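PDB 4QK0: GH127 beta-L-arabinofuranoside from Geobacillus stearothermophilus, which probably hydrolyses beta-L-arabinofuranosidic bonds, releasing L-arabinose from the non-reducing ends of arabinofuranosides. Local coordinates for residues Y37-L42 with A80-A85; L42-P47 with P51-E56; G71-D76 with N120-I125. All blocks are in the same frame, centred on the assembly; numbering follows the deposited sequence.

The three contacts lie in the helical catalytic domain. Interaction 1 joins helix 22-42 to helix 76-92 and lies nearest the chain's centre, about 18 Å away between centres. It is partly buried, aromatic and apolar. Interaction 2 is nested inside the loop that interaction 1 closes and shares L42 with it. It is also partly buried, but lies farther out and includes the exposed P51. There helix 22-42 ends, the chain turns toward helix 54-61, and an aspartate grips backbone N-H groups. Interaction 3 joins the approach to helix 76-92 to helix 122-126. It is buried and depends on an aspartate. Waters bridge interactions 2 and 3, but the latter adds a valine methyl on a tyrosine face.

Interaction 1 (Y37-L42 with A80-A85); sequences YQWEAL and AKWLEA
W39 and W82 meet ring against ring, and this stack carries most of the contact between helix 22-42 and helix 76-92. Their six-membered rings form an offset stack with centroids 4.6 Å apart. The planes are inclined by 26°, so the rings overlap without lying flush. The overlap is toward the rims: W39 CE3 lies over one face of W82, 3.5 Å from W82 CH2. In W82, CG is anti to the backbone N (chi1 -179°), and this carries the indole across to the other helix.

The aliphatic contacts come from one turn of helix 22-42. L42 CD1 approaches the five-membered ring of W82 on the same side of its plane as W39. This is an off-centre CH-pi contact, 4.2 Å from L42 CD1 to the ring centroid. Q38 brings its CB to 3.8 Å from W82 CD1, while its amide end leads away.

The polar edge of W82 is satisfied just outside the segments. Its NE1 is hydrogen-bonded to I35 O, on the same helix as W39, which should help fix the turn of the indole. An alanine here would remove the ring, and would probably open a gap between helix 76-92 and the W39 and L42 side chains and leave I35 O without its indole partner.

L101 and V105 of helix 96-112 also touch W39. The two helix segments run nearly antiparallel, at 152°, with their axes 11.0 Å apart at the closest approach. Such wide spacing suits the large indoles between them. Antiparallel helices packed through their side chains are the building plan of the (alpha/alpha)6 barrel, the fold expected for a GH127 catalytic domain.

Interaction 2 (L42-P47 with P51-E56); sequences LNDRIP and PSHAIE
D44 reaches across the turn with its carboxylate and takes hold of the backbone at S52 and H53. Its CG is anti to the carbonyl carbon (chi1 -58°), which brings the carboxylate nearer to those residues. D44 OD1 accepts two hydrogen bonds. S52 N, at 2.6 Å from D44 OD1, comes almost in line with the C-O bond. H53 N, 3.0 Å from D44 OD1, meets that oxygen on its syn lone pair. H53 N also makes a weak bond to D44 OD2. That second oxygen lies over one face of the H53 ring, toward its rim, 3.7 Å from H53 CD2. Two donors on OD1 and the weak bond on OD2 limit how the carboxylate can turn.

S52 has an unusual first torsion, chi1 99°, which sets OG where it accepts from A54 N at 3.1 Å. This is an ST turn, leading into helix 54-61. On the apolar side, L42 CD2 packs on A54 CB at 3.8 Å. N43 OD1 lies against I55 CG1, 3.6 Å away, while N43 ND2 is bonded to W39 O.

A water joins the two segments. It donates to L42 O at 2.7 Å and to D44 OD2, and accepts from E56 N.

D44 has positive phi and is the C-prime residue of a Schellman motif: R45 N bonds to E40 O and D44 N to A41 O. The motif ends helix 22-42, and the same residue ties that end to the residues leading into helix 54-61.

Interaction 3 (G71-D76 with N120-I125); sequences GMVFQD and NTYYTI
D76 and T121 face each other from opposite directions and join the loop leading into helix 76-92 to the beginning of helix 122-126. The loop includes a type I beta turn, M72 to Q75, and the helix beginning is capped. The segments belong to the helical catalytic domain, expected to be an (alpha/alpha)6 barrel.

The tight part is buried. The D76 carboxylate makes two hydrogen bonds to one residue, each through a syn lone pair. D76 OD1 accepts from T121 OG1 at 2.6 Å, and D76 OD2 accepts from T121 N at 2.9 Å. The second bond is nearly straight, 167° at the hydrogen. T121 can offer both donors because chi1 of 60° puts OG1 between its backbone N and carbonyl carbon. With both oxygens engaged, the carboxylate has little freedom to turn. F58 of helix 54-61 touches both D76 and T121. Next to this grip, N120 OD1 accepts from Y123 N at 2.9 Å, a bond that caps the helix.

The looser part is the space between V73 O and the polar groups N120 ND2 and Y122 N, where waters bridge the gap instead of a direct bond. One water accepts from N120 ND2 and is 2.8 Å from V73 O. Another accepts from Y122 N and lies farther from V73 O, at 3.2 Å.

V73 and Y122 are partly exposed, yet their side chains pack closely. F69 meets the Y122 ring edge-to-face. V73 has CG2 anti to its backbone N, and this methyl sits over the centre of the Y122 ring, 3.7 Å from V73 CG2 to the centroid and only 7° off the ring normal.

Interaction 1 (Y37-L42 with A80-A85)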
loop_
_atom_site.group_PDB
_atom_site.type_symbol
_atom_site.label_atom_id
_atom_site.label_comp_id
_atom_site.label_asym_id
_atom_site.label_seq_id
_atom_site.Cartn_x
_atom_site.Cartn_y
_atom_site.Cartn_z
ATOM N N TYR A 37 31.719 16.305 -1.201
ATOM C CA TYR A 37 30.400 16.958 -1.271
ATOM C C TYR A 37 29.775 17.039 0.118
ATOM O O TYR A 37 29.237 18.085 0.515
ATOM C CB TYR A 37 29.462 16.223 -2.251
ATOM C CG TYR A 37 28.127 16.911 -2.438
ATOM C CD1 TYR A 37 27.080 16.672 -1.572
ATOM C CD2 TYR A 37 27.944 17.857 -3.440
ATOM C CE1 TYR A 37 25.865 17.334 -1.704
ATOM C CE2 TYR A 37 26.725 18.518 -3.591
ATOM C CZ TYR A 37 25.691 18.238 -2.726
ATOM O OH TYR A 37 24.496 18.880 -2.876
ATOM N N GLN A 38 29.838 15.932 0.859
ATOM C CA GLN A 38 29.268 15.945 2.199
ATOM C C GLN A 38 29.975 16.914 3.106
ATOM O O GLN A 38 29.342 17.545 3.962
ATOM C CB GLN A 38 29.292 14.574 2.841
ATOM C CG GLN A 38 28.265 13.578 2.305
ATOM C CD GLN A 38 26.796 14.060 2.297
ATOM O OE1 GLN A 38 26.172 14.152 3.354
ATOM N NE2 GLN A 38 26.216 14.313 1.086
ATOM N N TRP A 39 31.299 17.041 2.953
ATOM C CA TRP A 39 32.029 18.040 3.750
ATOM C C TRP A 39 31.456 19.449 3.528
ATOM O O TRP A 39 31.275 20.232 4.470
ATOM C CB TRP A 39 33.543 17.967 3.446
ATOM C CG TRP A 39 34.351 18.953 4.197
ATOM C CD1 TRP A 39 35.106 19.946 3.659
ATOM C CD2 TRP A 39 34.452 19.100 5.634
ATOM N NE1 TRP A 39 35.653 20.709 4.658
ATOM C CE2 TRP A 39 35.280 20.222 5.878
ATOM C CE3 TRP A 39 33.939 18.394 6.719
ATOM C CZ2 TRP A 39 35.645 20.629 7.153
ATOM C CZ3 TRP A 39 34.270 18.827 8.027
ATOM C CH2 TRP A 39 35.112 19.933 8.231
ATOM N N GLU A 40 31.124 19.767 2.275
ATOM C CA GLU A 40 30.568 21.080 1.946
ATOM C C GLU A 40 29.227 21.227 2.587
ATOM O O GLU A 40 28.931 22.293 3.139
ATOM C CB GLU A 40 30.460 21.270 0.433
ATOM C CG GLU A 40 31.820 21.276 -0.273
ATOM C CD GLU A 40 32.736 22.352 0.276
ATOM O OE1 GLU A 40 32.377 23.548 0.194
ATOM O OE2 GLU A 40 33.818 22.019 0.807
ATOM N N ALA A 41 28.403 20.168 2.514
ATOM C CA ALA A 41 27.063 20.231 3.095
ATOM C C ALA A 41 27.123 20.429 4.599
ATOM O O ALA A 41 26.348 21.243 5.162
ATOM C CB ALA A 41 26.280 18.971 2.769
ATOM N N LEU A 42 28.037 19.689 5.257
ATOM C CA LEU A 42 28.137 19.777 6.702
ATOM C C LEU A 42 28.537 21.185 7.121
ATOM O O LEU A 42 28.261 21.618 8.252
ATOM C CB LEU A 42 29.126 18.750 7.248
ATOM C CG LEU A 42 28.737 17.276 7.093
ATOM C CD1 LEU A 42 29.940 16.395 7.344
ATOM C CD2 LEU A 42 27.576 16.880 8.008
ATOM N N ALA A 80 30.029 12.394 12.779
ATOM C CA ALA A 80 30.681 11.160 13.156
ATOM C C ALA A 80 30.829 10.262 11.982
ATOM O O ALA A 80 31.891 9.690 11.749
ATOM C CB ALA A 80 29.902 10.459 14.253
ATOM N N LYS A 81 29.772 10.118 11.202
ATOM C CA LYS A 81 29.818 9.176 10.081
ATOM C C LYS A 81 30.751 9.647 9.019
ATOM O O LYS A 81 31.394 8.817 8.340
ATOM C CB LYS A 81 28.429 8.936 9.477
ATOM C CG LYS A 81 27.485 8.169 10.399
ATOM C CD LYS A 81 26.039 8.300 9.900
ATOM C CE LYS A 81 25.079 7.527 10.768
ATOM N NZ LYS A 81 23.696 7.933 10.429
ATOM N N TRP A 82 30.825 10.972 8.832
ATOM C CA TRP A 82 31.752 11.511 7.834
ATOM C C TRP A 82 33.208 11.224 8.309
ATOM O O TRP A 82 34.035 10.711 7.531
ATOM C CB TRP A 82 31.490 13.013 7.592
ATOM C CG TRP A 82 32.367 13.678 6.583
ATOM C CD1 TRP A 82 32.130 13.801 5.242
ATOM C CD2 TRP A 82 33.641 14.285 6.815
ATOM N NE1 TRP A 82 33.184 14.439 4.638
ATOM C CE2 TRP A 82 34.107 14.765 5.582
ATOM C CE3 TRP A 82 34.416 14.499 7.947
ATOM C CZ2 TRP A 82 35.327 15.425 5.449
ATOM C CZ3 TRP A 82 35.619 15.186 7.813
ATOM C CH2 TRP A 82 36.057 15.633 6.577
ATOM N N LEU A 83 33.492 11.476 9.593
ATOM C CA LEU A 83 34.846 11.158 10.139
ATOM C C LEU A 83 35.207 9.676 10.002
ATOM O O LEU A 83 36.324 9.330 9.637
ATOM C CB LEU A 83 34.957 11.562 11.588
ATOM C CG LEU A 83 35.013 13.087 11.827
ATOM C CD1 LEU A 83 34.812 13.395 13.289
ATOM C CD2 LEU A 83 36.325 13.659 11.350
ATOM N N GLU A 84 34.237 8.807 10.233
ATOM C CA GLU A 84 34.483 7.389 10.153
ATOM C C GLU A 84 34.839 6.982 8.758
ATOM O O GLU A 84 35.800 6.218 8.528
ATOM C CB GLU A 84 33.299 6.572 10.677
ATOM C CG GLU A 84 33.658 5.081 10.789
ATOM C CD GLU A 84 32.482 4.147 11.082
ATOM O OE1 GLU A 84 31.435 4.635 11.523
ATOM O OE2 GLU A 84 32.633 2.914 10.892
ATOM N N ALA A 85 34.092 7.467 7.792
ATOM C CA ALA A 85 34.454 7.168 6.400
ATOM C C ALA A 85 35.834 7.723 6.016
ATOM O O ALA A 85 36.586 7.096 5.267
ATOM C CB ALA A 85 33.420 7.730 5.458
#

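Interaction 2 (L42-P47 with P51-E56)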
loop_
_atom_site.group_PDB
_atom_site.type_symbol
_atom_site.label_atom_id
_atom_site.label_comp_id
_atom_site.label_asym_id
_atom_site.label_seq_id
_atom_site.Cartn_x
_atom_site.Cartn_y
_atom_site.Cartn_z
ATOM N N LEU A 42 28.037 19.689 5.257
ATOM C CA LEU A 42 28.137 19.777 6.702
ATOM C C LEU A 42 28.537 21.185 7.121
ATOM O O LEU A 42 28.261 21.618 8.252
ATOM C CB LEU A 42 29.126 18.750 7.248
ATOM C CG LEU A 42 28.737 17.276 7.093
ATOM C CD1 LEU A 42 29.940 16.395 7.344
ATOM C CD2 LEU A 42 27.576 16.880 8.008
ATOM N N ASN A 43 29.204 21.909 6.228
ATOM C CA ASN A 43 29.625 23.310 6.521
ATOM C C ASN A 43 28.754 24.383 5.881
ATOM O O ASN A 43 29.159 25.545 5.818
ATOM C CB ASN A 43 31.047 23.531 6.075
ATOM C CG ASN A 43 32.038 22.823 6.952
ATOM O OD1 ASN A 43 32.357 23.306 8.002
ATOM N ND2 ASN A 43 32.534 21.681 6.509
ATOM N N ASP A 44 27.586 23.978 5.385
ATOM C CA ASP A 44 26.602 24.892 4.795
ATOM C C ASP A 44 27.117 25.714 3.614
ATOM O O ASP A 44 26.763 26.857 3.461
ATOM C CB ASP A 44 26.043 25.822 5.874
ATOM C CG ASP A 44 25.392 25.055 7.006
ATOM O OD1 ASP A 44 24.608 24.147 6.721
ATOM O OD2 ASP A 44 25.642 25.380 8.179
ATOM N N ARG A 45 27.963 25.124 2.796
ATOM C CA ARG A 45 28.539 25.826 1.653
ATOM C C ARG A 45 27.935 25.370 0.325
ATOM O O ARG A 45 28.556 25.522 -0.716
ATOM C CB ARG A 45 30.049 25.619 1.621
ATOM C CG ARG A 45 30.753 26.264 2.795
ATOM C CD ARG A 45 32.249 26.377 2.513
ATOM N NE ARG A 45 32.938 25.077 2.490
ATOM C CZ ARG A 45 33.616 24.533 3.511
ATOM N NH1 ARG A 45 33.704 25.132 4.687
ATOM N NH2 ARG A 45 34.200 23.358 3.356
ATOM N N ILE A 46 26.733 24.810 0.363
ATOM C CA ILE A 46 26.052 24.367 -0.852
ATOM C C ILE A 46 24.788 25.203 -1.000
ATOM O O ILE A 46 23.809 24.947 -0.310
ATOM C CB ILE A 46 25.698 22.885 -0.782
ATOM C CG1 ILE A 46 26.982 22.068 -0.840
ATOM C CG2 ILE A 46 24.771 22.488 -1.935
ATOM C CD1 ILE A 46 26.775 20.610 -0.525
ATOM N N PRO A 47 24.826 26.238 -1.862
ATOM C CA PRO A 47 23.806 27.309 -1.939
ATOM C C PRO A 47 22.367 26.815 -1.930
ATOM O O PRO A 47 21.539 27.313 -1.194
ATOM C CB PRO A 47 24.118 27.967 -3.279
ATOM C CG PRO A 47 25.598 27.818 -3.422
ATOM C CD PRO A 47 25.961 26.505 -2.769
ATOM N N PRO A 51 20.138 23.911 4.777
ATOM C CA PRO A 51 21.328 24.009 5.610
ATOM C C PRO A 51 21.414 22.844 6.627
ATOM O O PRO A 51 20.393 22.228 6.983
ATOM C CB PRO A 51 21.164 25.352 6.321
ATOM C CG PRO A 51 20.178 26.093 5.504
ATOM C CD PRO A 51 19.240 25.049 4.981
ATOM N N SER A 52 22.636 22.472 7.007
ATOM C CA SER A 52 22.792 21.405 7.995
ATOM C C SER A 52 23.190 21.990 9.341
ATOM O O SER A 52 22.707 21.536 10.332
ATOM C CB SER A 52 23.765 20.314 7.499
ATOM O OG SER A 52 25.043 20.465 8.036
ATOM N N HIS A 53 24.108 22.954 9.373
ATOM C CA HIS A 53 24.645 23.489 10.627
ATOM C C HIS A 53 25.376 22.431 11.491
ATOM O O HIS A 53 25.559 22.625 12.699
ATOM C CB HIS A 53 23.527 24.155 11.474
ATOM C CG HIS A 53 23.263 25.588 11.130
ATOM N ND1 HIS A 53 23.753 26.633 11.882
ATOM C CD2 HIS A 53 22.547 26.151 10.129
ATOM C CE1 HIS A 53 23.375 27.778 11.346
ATOM N NE2 HIS A 53 22.635 27.513 10.286
ATOM N N ALA A 54 25.789 21.330 10.920
ATOM C CA ALA A 54 26.262 20.234 11.775
ATOM C C ALA A 54 27.572 20.629 12.478
ATOM O O ALA A 54 27.770 20.314 13.655
ATOM C CB ALA A 54 26.432 18.935 10.984
ATOM N N ILE A 55 28.451 21.288 11.740
ATOM C CA ILE A 55 29.746 21.726 12.280
ATOM C C ILE A 55 29.518 22.967 13.156
ATOM O O ILE A 55 30.060 23.082 14.260
ATOM C CB ILE A 55 30.734 22.040 11.165
ATOM C CG1 ILE A 55 31.032 20.808 10.307
ATOM C CG2 ILE A 55 32.034 22.630 11.712
ATOM C CD1 ILE A 55 31.754 19.702 11.031
ATOM N N GLU A 56 28.678 23.864 12.657
ATOM C CA GLU A 56 28.354 25.078 13.345
ATOM C C GLU A 56 27.853 24.790 14.751
ATOM O O GLU A 56 28.212 25.473 15.717
ATOM C CB GLU A 56 27.339 25.902 12.506
ATOM C CG GLU A 56 27.088 27.317 12.988
ATOM C CD GLU A 56 28.358 28.147 13.116
ATOM O OE1 GLU A 56 29.425 27.771 12.542
ATOM O OE2 GLU A 56 28.285 29.181 13.819
HETATM O O HOH W 1 27.908 23.806 9.711
#

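Interaction 3 (G71-D76 with N120-I125)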
loop_
_atom_site.group_PDB
_atom_site.type_symbol
_atom_site.label_atom_id
_atom_site.label_comp_id
_atom_site.label_asym_id
_atom_site.label_seq_id
_atom_site.Cartn_x
_atom_site.Cartn_y
_atom_site.Cartn_z
ATOM N N GLY A 71 18.724 21.911 13.270
ATOM C CA GLY A 71 18.729 20.592 12.628
ATOM C C GLY A 71 18.051 19.540 13.481
ATOM O O GLY A 71 17.292 19.864 14.413
HETATM N N MSE A 72 18.319 18.282 13.162
HETATM C CA MSE A 72 17.703 17.165 13.866
HETATM C C MSE A 72 18.463 16.892 15.165
HETATM O O MSE A 72 19.619 17.283 15.353
HETATM C CB MSE A 72 17.761 15.917 12.982
HETATM C CG MSE A 72 16.944 16.036 11.676
HETATM SE SE MSE A 72 15.061 16.596 12.002
HETATM C CE MSE A 72 14.176 14.821 12.031
ATOM N N VAL A 73 17.791 16.222 16.084
ATOM C CA VAL A 73 18.347 15.947 17.388
ATOM C C VAL A 73 19.616 15.057 17.302
ATOM O O VAL A 73 20.504 15.159 18.134
ATOM C CB VAL A 73 17.210 15.447 18.317
ATOM C CG1 VAL A 73 16.873 13.984 18.078
ATOM C CG2 VAL A 73 17.603 15.717 19.744
ATOM N N PHE A 74 19.708 14.281 16.223
ATOM C CA PHE A 74 20.835 13.383 15.928
ATOM C C PHE A 74 21.805 13.920 14.867
ATOM O O PHE A 74 22.559 13.170 14.240
ATOM C CB PHE A 74 20.288 12.029 15.445
ATOM C CG PHE A 74 19.262 12.143 14.332
ATOM C CD1 PHE A 74 19.639 12.458 13.033
ATOM C CD2 PHE A 74 17.900 11.973 14.614
ATOM C CE1 PHE A 74 18.693 12.599 12.021
ATOM C CE2 PHE A 74 16.950 12.091 13.614
ATOM C CZ PHE A 74 17.341 12.396 12.315
ATOM N N GLN A 75 21.775 15.213 14.658
ATOM C CA GLN A 75 22.692 15.877 13.734
ATOM C C GLN A 75 24.204 15.576 14.010
ATOM O O GLN A 75 24.991 15.450 13.085
ATOM C CB GLN A 75 22.424 17.399 13.840
ATOM C CG GLN A 75 22.801 18.218 12.606
ATOM C CD GLN A 75 21.723 18.243 11.527
ATOM O OE1 GLN A 75 20.657 17.609 11.642
ATOM N NE2 GLN A 75 21.992 18.988 10.474
ATOM N N ASP A 76 24.592 15.496 15.291
ATOM C CA ASP A 76 25.977 15.199 15.670
ATOM C C ASP A 76 26.469 13.925 15.012
ATOM O O ASP A 76 27.643 13.809 14.679
ATOM C CB ASP A 76 26.099 15.080 17.201
ATOM C CG ASP A 76 25.904 16.428 17.946
ATOM O OD1 ASP A 76 25.828 17.528 17.281
ATOM O OD2 ASP A 76 25.782 16.397 19.212
ATOM N N ASN A 120 27.420 16.703 23.343
ATOM C CA ASN A 120 26.133 16.704 22.623
ATOM C C ASN A 120 25.707 18.136 22.415
ATOM O O ASN A 120 25.462 18.852 23.393
ATOM C CB ASN A 120 25.077 15.938 23.407
ATOM C CG ASN A 120 23.762 15.812 22.650
ATOM O OD1 ASN A 120 23.001 16.764 22.535
ATOM N ND2 ASN A 120 23.497 14.628 22.135
ATOM N N THR A 121 25.628 18.551 21.153
ATOM C CA THR A 121 25.341 19.952 20.863
ATOM C C THR A 121 23.937 20.360 21.240
ATOM O O THR A 121 23.734 21.414 21.857
ATOM C CB THR A 121 25.624 20.305 19.411
ATOM O OG1 THR A 121 24.814 19.491 18.562
ATOM C CG2 THR A 121 27.082 20.084 19.095
ATOM N N TYR A 122 22.961 19.496 20.981
ATOM C CA TYR A 122 21.584 19.828 21.268
ATOM C C TYR A 122 21.338 20.108 22.730
ATOM O O TYR A 122 20.676 21.086 23.092
ATOM C CB TYR A 122 20.704 18.684 20.805
ATOM C CG TYR A 122 19.216 18.883 21.052
ATOM C CD1 TYR A 122 18.646 18.462 22.226
ATOM C CD2 TYR A 122 18.386 19.472 20.084
ATOM C CE1 TYR A 122 17.285 18.645 22.468
ATOM C CE2 TYR A 122 17.026 19.648 20.302
ATOM C CZ TYR A 122 16.486 19.234 21.503
ATOM O OH TYR A 122 15.174 19.439 21.784
ATOM N N TYR A 123 21.869 19.247 23.596
ATOM C CA TYR A 123 21.735 19.453 25.067
ATOM C C TYR A 123 22.785 20.358 25.696
ATOM O O TYR A 123 22.816 20.519 26.878
ATOM C CB TYR A 123 21.744 18.114 25.766
ATOM C CG TYR A 123 20.437 17.393 25.621
ATOM C CD1 TYR A 123 19.300 17.853 26.263
ATOM C CD2 TYR A 123 20.332 16.279 24.801
ATOM C CE1 TYR A 123 18.094 17.179 26.135
ATOM C CE2 TYR A 123 19.159 15.601 24.668
ATOM C CZ TYR A 123 18.045 16.066 25.306
ATOM O OH TYR A 123 16.887 15.354 25.173
ATOM N N THR A 124 23.687 20.880 24.906
ATOM C CA THR A 124 24.584 21.932 25.376
ATOM C C THR A 124 24.052 23.301 24.991
ATOM O O THR A 124 24.071 24.179 25.801
ATOM C CB THR A 124 25.986 21.785 24.793
ATOM O OG1 THR A 124 26.536 20.511 25.208
ATOM C CG2 THR A 124 26.869 22.927 25.263
ATOM N N ILE A 125 23.469 23.435 23.808
ATOM C CA ILE A 125 23.002 24.732 23.318
ATOM C C ILE A 125 21.504 24.940 23.484
ATOM O O ILE A 125 21.058 25.919 24.062
ATOM C CB ILE A 125 23.237 24.822 21.835
ATOM C CG1 ILE A 125 24.712 24.830 21.535
ATOM C CG2 ILE A 125 22.539 26.039 21.272
ATOM C CD1 ILE A 125 24.978 24.461 20.102
HETATM O O HOH W 2 21.145 13.923 20.547
HETATM O O HOH W 3 22.916 16.694 19.677
#